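PDB 5C6O: BH2163 protein from Bacillus halodurans, which probably exports drugs and other foreign compounds across the cell membrane as an antiporter of the MATE multidrug efflux family. Local coordinates for residues I44-G49 against F187-N192. Sequence-based numbering, arbitrary orientation.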
ATOM      1  N   ILE A  44      13.236 -16.210   8.137  1.00206.22           N
ATOM      2  CA  ILE A  44      13.135 -15.828   9.542  1.00227.96           C
ATOM      3  C   ILE A  44      12.488 -16.946  10.377  1.00238.21           C
ATOM      4  O   ILE A  44      12.733 -17.041  11.577  1.00265.66           O
ATOM      5  CB  ILE A  44      12.367 -14.502   9.719  1.00238.98           C
ATOM      6  CG1 ILE A  44      12.745 -13.506   8.610  1.00238.97           C
ATOM      7  CG2 ILE A  44      12.617 -13.910  11.107  1.00252.28           C
ATOM      8  CD1 ILE A  44      11.675 -12.473   8.301  1.00234.34           C
ATOM      9  N   SER A  45      11.678 -17.796   9.739  1.00227.21           N
ATOM     10  CA  SER A  45      11.131 -18.983  10.402  1.00214.98           C
ATOM     11  C   SER A  45      12.120 -20.107  10.335  1.00204.39           C
ATOM     12  O   SER A  45      11.726 -21.265  10.234  1.00217.96           O
ATOM     13  CB  SER A  45       9.848 -19.468   9.742  1.00218.34           C
ATOM     14  OG  SER A  45       8.879 -18.440   9.705  1.00245.64           O
ATOM     15  N   TYR A  46      13.403 -19.774  10.367  1.00190.97           N
ATOM     16  CA  TYR A  46      14.410 -20.797  10.330  1.00200.19           C
ATOM     17  C   TYR A  46      15.587 -20.510  11.187  1.00206.52           C
ATOM     18  O   TYR A  46      15.767 -21.164  12.207  1.00240.38           O
ATOM     19  CB  TYR A  46      14.847 -21.084   8.918  1.00192.88           C
ATOM     20  CG  TYR A  46      14.209 -22.321   8.429  1.00213.06           C
ATOM     21  CD1 TYR A  46      12.856 -22.325   8.071  1.00222.58           C
ATOM     22  CD2 TYR A  46      14.930 -23.506   8.358  1.00228.47           C
ATOM     23  CE1 TYR A  46      12.233 -23.474   7.637  1.00255.39           C
ATOM     24  CE2 TYR A  46      14.323 -24.668   7.916  1.00275.81           C
ATOM     25  CZ  TYR A  46      12.973 -24.642   7.559  1.00290.25           C
ATOM     26  OH  TYR A  46      12.342 -25.783   7.121  1.00333.97           O
ATOM     27  N   ALA A  47      16.398 -19.547  10.775  1.00205.09           N
ATOM     28  CA  ALA A  47      17.601 -19.213  11.533  1.00220.46           C
ATOM     29  C   ALA A  47      17.182 -18.430  12.757  1.00216.30           C
ATOM     30  O   ALA A  47      17.973 -18.172  13.673  1.00213.92           O
ATOM     31  CB  ALA A  47      18.579 -18.423  10.688  1.00237.96           C
ATOM     32  N   VAL A  48      15.919 -18.040  12.745  1.00203.56           N
ATOM     33  CA  VAL A  48      15.222 -17.778  13.979  1.00219.07           C
ATOM     34  C   VAL A  48      13.928 -18.580  13.922  1.00225.66           C
ATOM     35  O   VAL A  48      13.623 -19.190  12.889  1.00213.38           O
ATOM     36  CB  VAL A  48      15.043 -16.270  14.251  1.00224.43           C
ATOM     37  CG1 VAL A  48      15.994 -15.840  15.353  1.00216.42           C
ATOM     38  CG2 VAL A  48      15.290 -15.452  12.988  1.00219.63           C
ATOM     39  N   GLY A  49      13.199 -18.622  15.034  1.00233.07           N
ATOM     40  CA  GLY A  49      11.995 -19.445  15.128  1.00242.31           C
ATOM     41  C   GLY A  49      10.738 -18.683  14.773  1.00227.26           C
ATOM     42  O   GLY A  49      10.613 -18.141  13.669  1.00220.49           O
ATOM     43  N   PHE A 187      23.109 -12.539   4.302  1.00193.67           N
ATOM     44  CA  PHE A 187      23.161 -12.443   5.760  1.00207.69           C
ATOM     45  C   PHE A 187      22.430 -13.602   6.428  1.00221.09           C
ATOM     46  O   PHE A 187      23.011 -14.670   6.619  1.00226.94           O
ATOM     47  CB  PHE A 187      22.602 -11.122   6.238  1.00206.21           C
ATOM     48  CG  PHE A 187      23.179  -9.967   5.531  1.00209.20           C
ATOM     49  CD1 PHE A 187      22.393  -9.187   4.708  1.00208.64           C
ATOM     50  CD2 PHE A 187      24.523  -9.677   5.665  1.00216.67           C
ATOM     51  CE1 PHE A 187      22.937  -8.109   4.036  1.00225.05           C
ATOM     52  CE2 PHE A 187      25.082  -8.606   4.997  1.00225.33           C
ATOM     53  CZ  PHE A 187      24.288  -7.817   4.181  1.00227.54           C
ATOM     54  N   ILE A 188      21.158 -13.376   6.764  1.00223.13           N
ATOM     55  CA  ILE A 188      20.295 -14.345   7.447  1.00233.64           C
ATOM     56  C   ILE A 188      20.916 -15.768   7.567  1.00239.18           C
ATOM     57  O   ILE A 188      21.600 -16.041   8.565  1.00236.80           O
ATOM     58  CB  ILE A 188      18.838 -14.274   6.886  1.00246.81           C
ATOM     59  CG1 ILE A 188      17.786 -14.539   7.982  1.00277.31           C
ATOM     60  CG2 ILE A 188      18.663 -15.104   5.615  1.00247.76           C
ATOM     61  CD1 ILE A 188      17.326 -15.978   8.127  1.00312.19           C
ATOM     62  N   PHE A 189      20.711 -16.638   6.565  1.00230.19           N
ATOM     63  CA  PHE A 189      21.250 -18.017   6.558  1.00231.68           C
ATOM     64  C   PHE A 189      22.736 -18.112   6.223  1.00248.44           C
ATOM     65  O   PHE A 189      23.445 -18.952   6.776  1.00274.29           O
ATOM     66  CB  PHE A 189      20.529 -18.889   5.535  1.00224.77           C
ATOM     67  CG  PHE A 189      19.308 -19.558   6.051  1.00254.58           C
ATOM     68  CD1 PHE A 189      18.061 -18.985   5.856  1.00276.25           C
ATOM     69  CD2 PHE A 189      19.394 -20.784   6.701  1.00317.01           C
ATOM     70  CE1 PHE A 189      16.914 -19.609   6.316  1.00328.71           C
ATOM     71  CE2 PHE A 189      18.252 -21.417   7.172  1.00373.68           C
ATOM     72  CZ  PHE A 189      17.010 -20.827   6.973  1.00366.73           C
ATOM     73  N   GLY A 190      23.187 -17.289   5.275  1.00247.51           N
ATOM     74  CA  GLY A 190      24.567 -17.337   4.787  1.00238.91           C
ATOM     75  C   GLY A 190      25.567 -17.012   5.879  1.00238.10           C
ATOM     76  O   GLY A 190      26.504 -17.775   6.120  1.00261.64           O
ATOM     77  N   LEU A 191      25.375 -15.869   6.527  1.00213.34           N
ATOM     78  CA  LEU A 191      26.074 -15.553   7.764  1.00210.52           C
ATOM     79  C   LEU A 191      25.211 -16.057   8.913  1.00222.26           C
ATOM     80  O   LEU A 191      24.618 -17.129   8.827  1.00235.47           O
ATOM     81  CB  LEU A 191      26.216 -14.054   7.902  1.00204.04           C
ATOM     82  CG  LEU A 191      27.182 -13.313   7.011  1.00194.80           C
ATOM     83  CD1 LEU A 191      26.637 -11.918   6.745  1.00182.26           C
ATOM     84  CD2 LEU A 191      28.537 -13.286   7.698  1.00190.87           C
ATOM     85  N   ASN A 192      25.136 -15.283   9.990  1.00225.07           N
ATOM     86  CA  ASN A 192      24.150 -15.553  11.023  1.00248.00           C
ATOM     87  C   ASN A 192      23.394 -14.301  11.448  1.00232.70           C
ATOM     88  O   ASN A 192      22.458 -14.371  12.242  1.00252.12           O
ATOM     89  CB  ASN A 192      24.766 -16.286  12.233  1.00288.87           C
ATOM     90  CG  ASN A 192      23.728 -17.071  13.045  1.00309.95           C
ATOM     91  OD1 ASN A 192      22.654 -17.414  12.542  1.00316.11           O
ATOM     92  ND2 ASN A 192      24.050 -17.353  14.307  1.00306.37           N
TER
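Y46 and F189 bring their aromatic rings together obliquely: the ring centroids lie 5.8 Å apart and the planes are inclined by 46°. F189 presents the far end of its ring, with Y46 CG in the ring plane at its edge; the closest carbon approach between the two side chains is doubtful. Beside this pair, I188 extends CD1 to the methyl of A47, and the separation of 3.8 Å between A47 CB and I188 CD1 marks an ordinary apolar contact. The chi2 of I188, -93°, places CD1 where it meets that methyl. CD1 of I188 also comes within 4.1 Å of I44 N, at the end of helix 25-44. Such a contact between the loop after the predicted transmembrane helix 25-44 and the end region of helix 166-190, also predicted to be transmembrane, suits the all-helical MATE fold, and the centre of the contact lies about 27 Å from the centre of the chain. No hydrogen bond crosses between the segments. On the helical side, L191 N donates to F187 O at 2.7 Å within a weakly bonded, kinked end region of the helix. F43 adds a third ring, meeting that of F189 with planes at about 80°, while V195 of helix 195-215 touches I44.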